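Putative HAD-hydrolase YfnB (Bacillus subtilis, PDB 3ED5) is a putative hydrolase of the haloacid dehalogenase-like superfamily, placed in the YjjG family, and may act as a 5'-nucleotidase. Local coordinates at residues 12-17 and 134-139; 23-28 and 46-51; 58-63 and 124-129; 103-108 and 221-226; 110-115 and 142-147. All coordinates share one frame; numbering follows the deposited sequence. Where two conformers were deposited one is given.

Contact 1: 12-17 and 134-139; sequences FDVDDT and KRLRDS. With FMT (formic acid), chain G.
D15 and R135 carry the tight part of this contact. OD1 of D15 accepts NH1 of R135 at 2.7 Å on its syn lone pair, the N-H...O angle 158° and the oxygen in the guanidinium plane. NH2 of R135 adds a weak bond to the same OD1 at 3.1 Å, so one carboxylate oxygen is gripped by both ends of a guanidinium edge. A bend of the arginine chain at chi3 (62°) turns that edge to the aspartate, while the two planes stay 36° apart. Q132 bonds OD2 of D15 and the carbonyl of G101 takes NE of R135, which fixes both groups. D15 stands two residues after D13, the nucleophile by similarity, in the DxDxT motif of the family. Beside the salt bridge the packing is looser: V14 CG2 comes no nearer than 4.4 Å to L136 CD1. Farther out the helix turns to solvent: K134 NZ pairs with D138 OD2, and R137 NH2 holds a formic acid molecule, probably from the crystallisation liquor. The contact joins the loop after strand 9-12 to helix 129-138, with I123 of strand 120-125 touching V14 and L136, and F21 of helix 21-35 touching R135.

Contact 2: 23-28 and 46-51; sequences AAEALA and AQYKTI
E25 and K49 mark the closest approach of the two helical backbones, yet their CA atoms are 10.1 Å apart, so only long side chains span the distance between helices 21-35 and 42-60. E25 reaches across fully extended, with CG opposite the backbone N (chi1 173°). Its OE2 arrives at the edge of the Y48 ring, 3.8 Å from CE2, with carboxylate and ring planes nearly perpendicular. OE1 touches the aliphatic part of K49, 3.7 Å from CE, while NZ of K49 stays 4.9 Å from OE1 and makes no salt bridge. Water 1 donates to E25 OE2 at 2.6 Å and bonds Y48 OH at 2.8 Å. Y94 of helix 87-98 touches both E25 and Y48, and F74 of helix 66-80 lies nearly parallel to the Y48 ring, all in the helical cap. Across these two segments the carboxylate is thus bonded through water and merely borders an aromatic edge; a formic acid also lies close to it, and the lysine can probably offer only longer-range electrostatic help.

Contact 3: 58-63 and 124-129; sequences AFEEGK and VTNGVS. With FMT (formic acid), chain C.
The F59 ring and the N126 amide meet with their planes 70° apart. F59 CG, anti to N (chi1 157°), sends the ring to N126. CB of N126 lies at the ring edge, in plane, 3.9 Å from CE2 of F59, and ND2 of N126 approaches the same CE2 obliquely at 3.7 Å; nothing of 124-129 sits squarely over either ring face. R66 and V69 of helix 66-80 also touch the phenyl. ND2 of N126 bonds the carbonyl of K158 and water 2 at 2.9 Å. That water donates to E60 OE2 at 2.7 Å and to O1 of a formic acid, probably from the crystallisation liquor, giving E60 an indirect hold on N126. OE1 of E60 is taken by R57 and T187. The formic acid returns to the backbone, its O2 accepting N126 N at 2.9 Å (N-H...O 159°). T125 OG1 accepts G127 N in an ST turn; a threonine ending the second strand is consistent with motif II of HAD hydrolases, and N126 lies about 7 Å from D13 between side chains. The end of helix 42-60 in the cap thus meets the loop from strand 120-125 into helix 129-138.

Contact 4: 103-108 and 221-226; sequences QLIDGA and RKLEEL
L223 pushes CD1 over A108, 3.6 Å from its CB, where the type II beta turn I105-A108 leads into helix 108-116 of the Rossmann-like HAD core. The same CD1 meets I105 CG2 at 3.8 Å and the carbonyl O of D106 at 4.0 Å, so one methyl makes every close contact from this side, two apolar and one to a carbonyl oxygen. I105 offers CG2 because that branch is trans to N, and its side chain crosses L223 at about a right angle. G107, in the turn and at the N-cap of the helix, has a positive phi of 77°. L111 of the same helix adds to the cover of L223, which follows strand 218-220 at one edge of the sheet. Polar links accompany the apolar contact. E225 OE2 gathers the backbone N-H groups of R221 and K222, both from one face of its carboxylate, just ahead of helix 226-230. Across the contact, water 3 donates to D106 O at 2.8 Å and accepts from L223 N at 2.9 Å.

Contact 5: 110-115 and 142-147; sequences DLISNL and FPFFKD
I112, F144 and S113 give up the most surface here. CG2 of I112, on the far side of CB from N, presses on CB of F144 at 3.4 Å, a close fit for two carbons, and comes within 3.7 Å of F144 CG from an oblique direction. S113, the next residue on the helix, takes the ring itself: its CA sits over one face of F144 in a CH-pi contact, 4.2 Å from the centroid and 28° off the ring normal. CB of S113 follows at 3.9 Å from F144 CE1. The phenylalanine therefore lies along the helix surface, with its CB against the isoleucine and its ring under the serine; F109 meets that ring edge-to-face. F145 closes the buried side, where its CZ is 4.0 Å from I112 CD1, the two side chains crossing at about a right angle. F12 of strand 9-12 touches both I112 and F145, and I123 of strand 120-125 touches F145. The 3-10 turn 142-144 is part of the link from helix 129-138 to strand 147-150. Packing of this beta-alpha-beta crossover connection against the neighbouring helix 108-116 is characteristic of the layered Rossmann-like core of HAD hydrolases.

In the fold
Contacts 1, 2 and 3 are buried, whereas 4 and 5 are partly buried and chiefly apolar. Contact 1 lies nearest the centre of the chain and touches contacts 3, 4 and 5. It meets contact 3 strand to strand, where F12 O accepts V124 N at 2.9 Å, and together they frame the active-site end of the sheet with charged and water-linked groups. Contact 4 holds the start of helix 108-116 and contact 5 its body; F12 of contact 1 packs on I112 and L115 of contact 5. Contact 2 lies out in the cap, meeting only contact 4, through Q103 against A23, A24 and L27. It shares helix 42-60 with contact 3, and both use a water to join side chains too far apart to bond.

Contact 1: 12-17 and 134-139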
# COMPACT_ATOMS: atom_id res chain seq x y z
N PHE A 12 -1.43 -9.56 -0.44
CA PHE A 12 -1.04 -8.45 -1.31
C PHE A 12 -1.25 -7.13 -0.60
O PHE A 12 -2.31 -6.85 -0.08
CB PHE A 12 -1.91 -8.43 -2.58
CG PHE A 12 -1.47 -9.36 -3.66
CD1 PHE A 12 -0.55 -8.97 -4.63
CD2 PHE A 12 -1.99 -10.66 -3.72
CE1 PHE A 12 -0.12 -9.88 -5.64
CE2 PHE A 12 -1.60 -11.56 -4.73
CZ PHE A 12 -0.67 -11.18 -5.68
N ASP A 13 -0.21 -6.31 -0.64
CA ASP A 13 -0.35 -4.88 -0.39
C ASP A 13 -1.18 -4.26 -1.53
O ASP A 13 -1.30 -4.84 -2.62
CB ASP A 13 1.06 -4.27 -0.32
CG ASP A 13 1.04 -2.75 -0.22
OD1 ASP A 13 0.61 -2.21 0.83
OD2 ASP A 13 1.48 -2.13 -1.19
N VAL A 14 -1.76 -3.07 -1.31
CA VAL A 14 -2.60 -2.42 -2.33
C VAL A 14 -1.78 -1.39 -3.11
O VAL A 14 -1.58 -1.50 -4.34
CB VAL A 14 -3.84 -1.72 -1.68
CG1 VAL A 14 -4.70 -0.99 -2.75
CG2 VAL A 14 -4.77 -2.78 -0.99
N ASP A 15 -1.36 -0.36 -2.40
CA ASP A 15 -0.86 0.85 -3.09
C ASP A 15 0.52 0.66 -3.69
O ASP A 15 1.48 0.33 -2.99
CB ASP A 15 -0.92 2.06 -2.14
CG ASP A 15 -2.34 2.44 -1.83
OD1 ASP A 15 -3.18 2.28 -2.73
OD2 ASP A 15 -2.60 2.90 -0.70
N ASP A 16 0.58 0.91 -4.99
CA ASP A 16 1.77 0.74 -5.82
C ASP A 16 2.23 -0.71 -5.83
O ASP A 16 3.37 -0.99 -6.17
CB ASP A 16 2.89 1.69 -5.40
CG ASP A 16 2.50 3.13 -5.64
OD1 ASP A 16 1.85 3.40 -6.68
OD2 ASP A 16 2.86 3.96 -4.79
N THR A 17 1.30 -1.63 -5.52
CA THR A 17 1.54 -3.07 -5.67
C THR A 17 0.56 -3.58 -6.72
O THR A 17 1.00 -4.08 -7.76
CB THR A 17 1.39 -3.80 -4.32
OG1 THR A 17 2.35 -3.27 -3.39
CG2 THR A 17 1.66 -5.33 -4.48
N LYS A 134 -13.14 1.13 -1.44
CA LYS A 134 -13.73 1.82 -2.59
C LYS A 134 -12.90 1.66 -3.86
O LYS A 134 -13.46 1.30 -4.92
CB LYS A 134 -13.98 3.31 -2.28
CG LYS A 134 -14.59 4.05 -3.47
CD LYS A 134 -14.92 5.51 -3.11
CE LYS A 134 -15.77 6.19 -4.16
NZ LYS A 134 -15.09 6.23 -5.49
N ARG A 135 -11.59 1.88 -3.77
CA ARG A 135 -10.69 1.76 -4.93
C ARG A 135 -10.59 0.31 -5.43
O ARG A 135 -10.56 0.07 -6.66
CB ARG A 135 -9.32 2.36 -4.62
CG ARG A 135 -9.43 3.91 -4.48
CD ARG A 135 -8.18 4.46 -3.83
NE ARG A 135 -6.98 4.19 -4.66
CZ ARG A 135 -5.85 3.62 -4.23
NH1 ARG A 135 -5.72 3.20 -2.96
NH2 ARG A 135 -4.84 3.47 -5.08
N LEU A 136 -10.60 -0.66 -4.52
CA LEU A 136 -10.64 -2.05 -4.96
C LEU A 136 -11.96 -2.38 -5.66
O LEU A 136 -11.97 -3.18 -6.62
CB LEU A 136 -10.41 -3.02 -3.78
CG LEU A 136 -8.99 -3.01 -3.23
CD1 LEU A 136 -8.96 -3.73 -1.87
CD2 LEU A 136 -7.95 -3.59 -4.22
N ARG A 137 -13.07 -1.85 -5.16
CA ARG A 137 -14.36 -2.09 -5.82
C ARG A 137 -14.39 -1.46 -7.22
O ARG A 137 -14.79 -2.10 -8.19
CB ARG A 137 -15.54 -1.59 -4.99
CG ARG A 137 -15.86 -2.48 -3.80
CD ARG A 137 -17.25 -2.15 -3.24
NE ARG A 137 -17.62 -3.11 -2.19
CZ ARG A 137 -17.55 -2.86 -0.88
NH1 ARG A 137 -17.90 -3.81 -0.03
NH2 ARG A 137 -17.14 -1.68 -0.42
N ASP A 138 -14.00 -0.19 -7.29
CA ASP A 138 -14.10 0.56 -8.53
C ASP A 138 -13.21 0.02 -9.66
O ASP A 138 -13.56 0.15 -10.83
CB ASP A 138 -13.75 2.05 -8.28
CG ASP A 138 -14.79 2.78 -7.39
OD1 ASP A 138 -15.91 2.27 -7.17
OD2 ASP A 138 -14.51 3.93 -6.96
N SER A 139 -12.07 -0.57 -9.30
CA SER A 139 -11.13 -1.17 -10.27
C SER A 139 -11.52 -2.63 -10.61
O SER A 139 -10.87 -3.26 -11.45
CB SER A 139 -9.71 -1.18 -9.68
OG SER A 139 -9.66 -1.97 -8.48
C FMT G . -17.98 1.37 -1.90
O1 FMT G . -19.05 0.73 -1.90
O2 FMT G . -16.90 0.93 -1.48

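Contact 2: 23-28 and 46-51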
# COMPACT_ATOMS: atom_id res chain seq x y z
N ALA A 23 -0.39 7.44 -9.42
CA ALA A 23 -1.32 8.10 -10.29
C ALA A 23 -2.49 8.73 -9.53
O ALA A 23 -2.88 9.88 -9.83
CB ALA A 23 -1.81 7.15 -11.41
N ALA A 24 -3.09 7.98 -8.61
CA ALA A 24 -4.19 8.49 -7.79
C ALA A 24 -3.74 9.71 -6.97
O ALA A 24 -4.46 10.71 -6.91
CB ALA A 24 -4.75 7.40 -6.84
N GLU A 25 -2.56 9.61 -6.36
CA GLU A 25 -1.99 10.71 -5.57
C GLU A 25 -1.74 11.93 -6.46
O GLU A 25 -2.10 13.08 -6.11
CB GLU A 25 -0.67 10.26 -4.92
CG GLU A 25 0.12 11.38 -4.21
CD GLU A 25 1.40 10.86 -3.63
OE1 GLU A 25 2.34 10.58 -4.42
OE2 GLU A 25 1.44 10.68 -2.40
N ALA A 26 -1.16 11.69 -7.63
CA ALA A 26 -0.84 12.83 -8.52
C ALA A 26 -2.09 13.62 -8.90
O ALA A 26 -2.08 14.87 -8.91
CB ALA A 26 -0.07 12.36 -9.78
N LEU A 27 -3.16 12.90 -9.23
CA LEU A 27 -4.42 13.53 -9.61
C LEU A 27 -5.03 14.27 -8.42
O LEU A 27 -5.45 15.43 -8.54
CB LEU A 27 -5.37 12.43 -10.13
CG LEU A 27 -6.82 12.75 -10.51
CD1 LEU A 27 -6.87 13.83 -11.55
CD2 LEU A 27 -7.52 11.45 -10.94
N ALA A 28 -5.05 13.60 -7.26
CA ALA A 28 -5.67 14.18 -6.06
C ALA A 28 -4.94 15.43 -5.58
O ALA A 28 -5.59 16.41 -5.16
CB ALA A 28 -5.73 13.15 -4.92
N ALA A 46 7.69 18.05 -4.33
CA ALA A 46 8.81 17.30 -3.80
C ALA A 46 8.77 17.34 -2.27
O ALA A 46 8.91 16.30 -1.62
CB ALA A 46 10.12 17.86 -4.32
N GLN A 47 8.57 18.53 -1.70
CA GLN A 47 8.50 18.61 -0.23
C GLN A 47 7.31 17.84 0.35
O GLN A 47 7.47 17.17 1.39
CB GLN A 47 8.52 20.05 0.30
CG GLN A 47 9.86 20.80 0.12
CD GLN A 47 11.10 20.10 0.68
OE1 GLN A 47 11.20 19.79 1.89
NE2 GLN A 47 12.08 19.90 -0.19
N TYR A 48 6.15 17.91 -0.32
CA TYR A 48 4.99 17.11 0.10
C TYR A 48 5.39 15.64 0.19
O TYR A 48 5.12 14.94 1.20
CB TYR A 48 3.77 17.23 -0.86
CG TYR A 48 2.72 16.22 -0.45
CD1 TYR A 48 1.97 16.42 0.71
CD2 TYR A 48 2.54 15.03 -1.16
CE1 TYR A 48 1.06 15.49 1.15
CE2 TYR A 48 1.60 14.07 -0.74
CZ TYR A 48 0.86 14.31 0.43
OH TYR A 48 -0.07 13.39 0.86
N LYS A 49 6.04 15.15 -0.86
CA LYS A 49 6.40 13.72 -0.86
C LYS A 49 7.35 13.37 0.29
O LYS A 49 7.15 12.32 0.93
CB LYS A 49 6.93 13.27 -2.22
CG LYS A 49 5.86 13.32 -3.33
CD LYS A 49 6.32 12.56 -4.57
CE LYS A 49 5.26 12.53 -5.67
NZ LYS A 49 5.49 13.60 -6.70
N THR A 50 8.31 14.24 0.60
CA THR A 50 9.26 13.96 1.66
C THR A 50 8.57 14.01 3.03
O THR A 50 8.79 13.12 3.89
CB THR A 50 10.47 14.94 1.63
OG1 THR A 50 11.10 14.89 0.33
CG2 THR A 50 11.50 14.57 2.71
N ILE A 51 7.75 15.05 3.23
CA ILE A 51 6.99 15.20 4.47
C ILE A 51 6.05 14.01 4.66
O ILE A 51 6.04 13.41 5.74
CB ILE A 51 6.16 16.47 4.46
CG1 ILE A 51 7.12 17.66 4.65
CG2 ILE A 51 5.13 16.50 5.59
CD1 ILE A 51 6.52 19.07 4.24
O HOH W 1 -0.46 11.09 -0.66

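Contact 3: 58-63 and 124-129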
# COMPACT_ATOMS: atom_id res chain seq x y z
N ALA A 58 6.80 7.45 10.52
CA ALA A 58 6.60 7.63 11.98
C ALA A 58 5.40 6.78 12.44
O ALA A 58 5.48 6.07 13.47
CB ALA A 58 6.43 9.11 12.36
N PHE A 59 4.35 6.76 11.64
CA PHE A 59 3.19 5.88 11.93
C PHE A 59 3.56 4.39 11.90
O PHE A 59 3.21 3.65 12.84
CB PHE A 59 2.05 6.22 10.99
CG PHE A 59 1.04 5.11 10.77
CD1 PHE A 59 0.16 4.71 11.78
CD2 PHE A 59 0.94 4.53 9.52
CE1 PHE A 59 -0.80 3.72 11.54
CE2 PHE A 59 -0.02 3.52 9.25
CZ PHE A 59 -0.88 3.12 10.28
N GLU A 60 4.27 3.94 10.86
CA GLU A 60 4.74 2.53 10.82
C GLU A 60 5.55 2.17 12.06
O GLU A 60 5.42 1.04 12.60
CB GLU A 60 5.58 2.25 9.57
CG GLU A 60 4.75 2.24 8.29
CD GLU A 60 5.59 2.19 7.01
OE1 GLU A 60 6.84 2.00 7.09
OE2 GLU A 60 4.99 2.33 5.93
N GLU A 61 6.35 3.12 12.53
CA GLU A 61 7.24 2.90 13.67
C GLU A 61 6.54 2.98 15.02
O GLU A 61 7.17 2.76 16.07
CB GLU A 61 8.38 3.93 13.66
CG GLU A 61 9.37 3.78 12.53
CD GLU A 61 10.09 5.12 12.21
OE1 GLU A 61 10.07 6.07 13.03
OE2 GLU A 61 10.69 5.22 11.11
N GLY A 62 5.26 3.36 15.01
CA GLY A 62 4.50 3.49 16.25
C GLY A 62 4.66 4.81 16.98
O GLY A 62 4.36 4.93 18.17
N LYS A 63 5.12 5.82 16.24
CA LYS A 63 5.47 7.11 16.82
C LYS A 63 4.43 8.18 16.53
O LYS A 63 4.57 9.35 16.97
CB LYS A 63 6.85 7.54 16.29
CG LYS A 63 7.98 6.64 16.82
CD LYS A 63 9.32 7.03 16.22
CE LYS A 63 10.45 6.25 16.86
NZ LYS A 63 11.76 6.97 16.63
N VAL A 124 -3.52 -6.94 2.59
CA VAL A 124 -2.92 -6.47 3.84
C VAL A 124 -2.52 -5.00 3.61
O VAL A 124 -1.66 -4.71 2.77
CB VAL A 124 -1.75 -7.36 4.38
CG1 VAL A 124 -2.34 -8.74 4.86
CG2 VAL A 124 -0.62 -7.55 3.29
N THR A 125 -3.22 -4.12 4.29
CA THR A 125 -3.02 -2.67 4.01
C THR A 125 -3.07 -1.79 5.27
O THR A 125 -3.84 -2.05 6.19
CB THR A 125 -4.03 -2.17 2.91
OG1 THR A 125 -3.73 -0.79 2.57
CG2 THR A 125 -5.49 -2.24 3.41
N ASN A 126 -2.23 -0.73 5.27
CA ASN A 126 -2.29 0.32 6.30
C ASN A 126 -3.15 1.52 5.83
O ASN A 126 -3.36 2.47 6.58
CB ASN A 126 -0.88 0.89 6.57
CG ASN A 126 -0.05 0.01 7.46
OD1 ASN A 126 -0.53 -1.01 7.98
ND2 ASN A 126 1.20 0.38 7.64
N GLY A 127 -3.65 1.45 4.60
CA GLY A 127 -4.48 2.53 4.04
C GLY A 127 -5.82 2.69 4.74
O GLY A 127 -6.34 1.78 5.35
N VAL A 128 -6.41 3.87 4.64
CA VAL A 128 -7.74 4.10 5.19
C VAL A 128 -8.75 3.07 4.64
O VAL A 128 -8.84 2.89 3.41
CB VAL A 128 -8.18 5.53 4.92
CG1 VAL A 128 -9.66 5.75 5.35
CG2 VAL A 128 -7.22 6.47 5.65
N SER A 129 -9.49 2.42 5.54
CA SER A 129 -10.34 1.30 5.12
C SER A 129 -11.32 1.72 4.01
O SER A 129 -11.39 1.08 2.96
CB SER A 129 -11.11 0.70 6.30
OG SER A 129 -11.73 -0.48 5.83
C FMT C . 1.19 -0.11 3.56
O1 FMT C . 1.16 1.10 3.54
O2 FMT C . 0.13 -0.73 3.65
O HOH W 2 2.29 2.42 5.92

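Contact 4: 103-108 and 221-226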
# COMPACT_ATOMS: atom_id res chain seq x y z
N GLN A 103 -6.76 3.69 -10.65
CA GLN A 103 -5.86 3.23 -11.70
C GLN A 103 -5.15 1.94 -11.25
O GLN A 103 -4.81 1.79 -10.08
CB GLN A 103 -4.80 4.33 -11.98
CG GLN A 103 -5.43 5.69 -12.33
CD GLN A 103 -5.62 6.62 -11.12
OE1 GLN A 103 -5.73 6.18 -9.98
NE2 GLN A 103 -5.63 7.93 -11.39
N LEU A 104 -4.95 1.02 -12.21
CA LEU A 104 -4.31 -0.27 -11.92
C LEU A 104 -2.83 -0.24 -12.27
O LEU A 104 -2.42 0.45 -13.21
CB LEU A 104 -4.97 -1.39 -12.74
CG LEU A 104 -6.39 -1.80 -12.30
CD1 LEU A 104 -7.15 -2.51 -13.43
CD2 LEU A 104 -6.33 -2.66 -11.06
N ILE A 105 -2.04 -0.99 -11.52
CA ILE A 105 -0.69 -1.36 -11.96
C ILE A 105 -0.80 -2.22 -13.21
O ILE A 105 -1.73 -3.04 -13.32
CB ILE A 105 0.06 -2.11 -10.84
CG1 ILE A 105 0.27 -1.17 -9.62
CG2 ILE A 105 1.39 -2.68 -11.35
CD1 ILE A 105 1.34 -0.05 -9.87
N ASP A 106 0.16 -2.07 -14.13
CA ASP A 106 0.22 -2.84 -15.37
C ASP A 106 0.08 -4.34 -15.11
O ASP A 106 0.82 -4.91 -14.29
CB ASP A 106 1.54 -2.58 -16.11
CG ASP A 106 1.55 -1.22 -16.80
OD1 ASP A 106 0.47 -0.61 -16.98
OD2 ASP A 106 2.67 -0.76 -17.16
N GLY A 107 -0.92 -4.95 -15.77
CA GLY A 107 -1.16 -6.39 -15.64
C GLY A 107 -1.85 -6.85 -14.37
O GLY A 107 -2.09 -8.07 -14.23
N ALA A 108 -2.18 -5.94 -13.43
CA ALA A 108 -2.74 -6.35 -12.13
C ALA A 108 -4.06 -7.10 -12.24
O ALA A 108 -4.25 -8.11 -11.56
CB ALA A 108 -2.87 -5.15 -11.14
N ARG A 221 10.12 -6.62 -11.15
CA ARG A 221 9.72 -5.31 -11.70
C ARG A 221 8.27 -5.32 -12.16
O ARG A 221 7.58 -4.30 -12.06
CB ARG A 221 10.65 -4.89 -12.82
CG ARG A 221 12.07 -4.62 -12.32
CD ARG A 221 12.97 -4.32 -13.50
NE ARG A 221 12.71 -3.00 -14.03
CZ ARG A 221 13.23 -2.55 -15.17
NH1 ARG A 221 14.04 -3.32 -15.91
NH2 ARG A 221 12.94 -1.32 -15.57
N LYS A 222 7.78 -6.44 -12.67
CA LYS A 222 6.42 -6.48 -13.19
C LYS A 222 5.68 -7.60 -12.51
O LYS A 222 6.26 -8.64 -12.21
CB LYS A 222 6.40 -6.73 -14.69
CG LYS A 222 7.06 -5.61 -15.51
CD LYS A 222 6.82 -5.77 -17.01
CE LYS A 222 7.43 -7.04 -17.58
NZ LYS A 222 7.57 -6.94 -19.08
N LEU A 223 4.38 -7.38 -12.30
CA LEU A 223 3.56 -8.40 -11.65
C LEU A 223 3.58 -9.76 -12.36
O LEU A 223 3.48 -10.79 -11.69
CB LEU A 223 2.13 -7.91 -11.50
CG LEU A 223 1.94 -6.78 -10.46
CD1 LEU A 223 0.48 -6.26 -10.54
CD2 LEU A 223 2.23 -7.23 -9.03
N GLU A 224 3.70 -9.76 -13.69
CA GLU A 224 3.67 -11.03 -14.44
C GLU A 224 4.86 -11.93 -14.10
O GLU A 224 4.81 -13.14 -14.33
CB GLU A 224 3.60 -10.78 -15.95
CG GLU A 224 4.82 -10.02 -16.51
CD GLU A 224 4.73 -9.74 -18.02
OE1 GLU A 224 3.61 -9.66 -18.58
OE2 GLU A 224 5.79 -9.59 -18.67
N GLU A 225 5.92 -11.36 -13.51
CA GLU A 225 7.05 -12.19 -13.05
C GLU A 225 6.62 -13.16 -11.93
O GLU A 225 7.35 -14.10 -11.62
CB GLU A 225 8.21 -11.33 -12.57
CG GLU A 225 8.83 -10.48 -13.69
CD GLU A 225 9.88 -9.55 -13.12
OE1 GLU A 225 10.74 -10.02 -12.37
OE2 GLU A 225 9.83 -8.34 -13.38
N LEU A 226 5.45 -12.94 -11.32
CA LEU A 226 4.94 -13.85 -10.30
C LEU A 226 4.59 -15.24 -10.81
O LEU A 226 4.64 -16.19 -10.04
CB LEU A 226 3.75 -13.28 -9.56
CG LEU A 226 4.11 -12.28 -8.47
CD1 LEU A 226 2.82 -11.59 -8.01
CD2 LEU A 226 4.84 -12.93 -7.25
O HOH W 3 3.44 -4.86 -13.30
O HOH W 4 2.89 -7.43 -15.29

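Contact 5: 110-115 and 142-147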
# COMPACT_ATOMS: atom_id res chain seq x y z
N ASP A 110 -5.41 -8.90 -14.77
CA ASP A 110 -5.25 -10.25 -15.34
C ASP A 110 -4.50 -11.17 -14.36
O ASP A 110 -4.87 -12.37 -14.21
CB ASP A 110 -4.53 -10.19 -16.68
CG ASP A 110 -5.37 -9.52 -17.77
OD1 ASP A 110 -6.62 -9.38 -17.60
OD2 ASP A 110 -4.78 -9.12 -18.79
N LEU A 111 -3.48 -10.62 -13.70
CA LEU A 111 -2.70 -11.39 -12.71
C LEU A 111 -3.61 -11.87 -11.58
O LEU A 111 -3.70 -13.07 -11.30
CB LEU A 111 -1.52 -10.60 -12.14
CG LEU A 111 -0.85 -11.38 -10.99
CD1 LEU A 111 0.15 -12.38 -11.62
CD2 LEU A 111 -0.24 -10.55 -9.93
N ILE A 112 -4.29 -10.94 -10.92
CA ILE A 112 -5.17 -11.30 -9.80
C ILE A 112 -6.26 -12.31 -10.22
O ILE A 112 -6.54 -13.28 -9.50
CB ILE A 112 -5.75 -10.02 -9.16
CG1 ILE A 112 -4.61 -9.21 -8.48
CG2 ILE A 112 -6.91 -10.32 -8.19
CD1 ILE A 112 -3.82 -10.02 -7.38
N SER A 113 -6.88 -12.09 -11.38
CA SER A 113 -7.92 -13.00 -11.89
C SER A 113 -7.35 -14.42 -12.07
O SER A 113 -8.00 -15.42 -11.69
CB SER A 113 -8.46 -12.49 -13.22
OG SER A 113 -9.37 -13.42 -13.75
N ASN A 114 -6.17 -14.51 -12.66
CA ASN A 114 -5.50 -15.81 -12.82
C ASN A 114 -5.15 -16.44 -11.46
O ASN A 114 -5.39 -17.63 -11.24
CB ASN A 114 -4.25 -15.67 -13.72
CG ASN A 114 -4.60 -15.64 -15.21
OD1 ASN A 114 -5.65 -16.15 -15.62
ND2 ASN A 114 -3.71 -15.05 -16.02
N LEU A 115 -4.57 -15.66 -10.55
CA LEU A 115 -4.13 -16.24 -9.27
C LEU A 115 -5.28 -16.70 -8.38
O LEU A 115 -5.14 -17.69 -7.64
CB LEU A 115 -3.24 -15.27 -8.51
CG LEU A 115 -1.94 -14.81 -9.21
CD1 LEU A 115 -1.14 -13.92 -8.24
CD2 LEU A 115 -1.09 -15.98 -9.71
N PHE A 142 -11.86 -6.09 -6.09
CA PHE A 142 -12.43 -6.47 -4.78
C PHE A 142 -12.88 -7.96 -4.66
O PHE A 142 -12.50 -8.62 -3.71
CB PHE A 142 -13.62 -5.55 -4.45
CG PHE A 142 -14.21 -5.79 -3.10
CD1 PHE A 142 -13.68 -5.17 -1.98
CD2 PHE A 142 -15.30 -6.66 -2.95
CE1 PHE A 142 -14.23 -5.39 -0.71
CE2 PHE A 142 -15.85 -6.89 -1.69
CZ PHE A 142 -15.29 -6.27 -0.58
N PRO A 143 -13.70 -8.45 -5.60
CA PRO A 143 -14.25 -9.80 -5.39
C PRO A 143 -13.25 -10.96 -5.41
O PRO A 143 -13.60 -12.10 -5.02
CB PRO A 143 -15.24 -9.95 -6.56
CG PRO A 143 -15.45 -8.57 -7.07
CD PRO A 143 -14.15 -7.89 -6.88
N PHE A 144 -12.02 -10.71 -5.89
CA PHE A 144 -11.05 -11.78 -6.04
C PHE A 144 -10.37 -12.14 -4.72
O PHE A 144 -9.65 -13.14 -4.65
CB PHE A 144 -9.96 -11.39 -7.08
CG PHE A 144 -10.49 -11.22 -8.47
CD1 PHE A 144 -10.84 -12.33 -9.24
CD2 PHE A 144 -10.62 -9.96 -9.03
CE1 PHE A 144 -11.33 -12.19 -10.55
CE2 PHE A 144 -11.12 -9.80 -10.34
CZ PHE A 144 -11.47 -10.92 -11.11
N PHE A 145 -10.58 -11.32 -3.69
CA PHE A 145 -9.94 -11.52 -2.36
C PHE A 145 -10.87 -12.13 -1.34
O PHE A 145 -12.04 -11.73 -1.21
CB PHE A 145 -9.38 -10.19 -1.87
CG PHE A 145 -8.32 -9.65 -2.77
CD1 PHE A 145 -6.99 -10.06 -2.62
CD2 PHE A 145 -8.65 -8.80 -3.84
CE1 PHE A 145 -5.98 -9.60 -3.51
CE2 PHE A 145 -7.63 -8.30 -4.73
CZ PHE A 145 -6.31 -8.71 -4.57
N LYS A 146 -10.36 -13.15 -0.65
CA LYS A 146 -11.10 -13.81 0.42
C LYS A 146 -11.38 -12.91 1.61
O LYS A 146 -12.43 -13.03 2.24
CB LYS A 146 -10.31 -15.02 0.88
CG LYS A 146 -10.13 -16.09 -0.18
CD LYS A 146 -11.12 -17.18 -0.07
CE LYS A 146 -10.55 -18.38 0.70
NZ LYS A 146 -10.22 -18.02 2.13
N ASP A 147 -10.44 -12.03 1.94
CA ASP A 147 -10.61 -11.05 3.01
C ASP A 147 -9.65 -9.86 2.82
O ASP A 147 -8.69 -9.95 2.03
CB ASP A 147 -10.41 -11.72 4.39
CG ASP A 147 -11.26 -11.10 5.48
OD1 ASP A 147 -11.72 -9.92 5.39
OD2 ASP A 147 -11.46 -11.83 6.47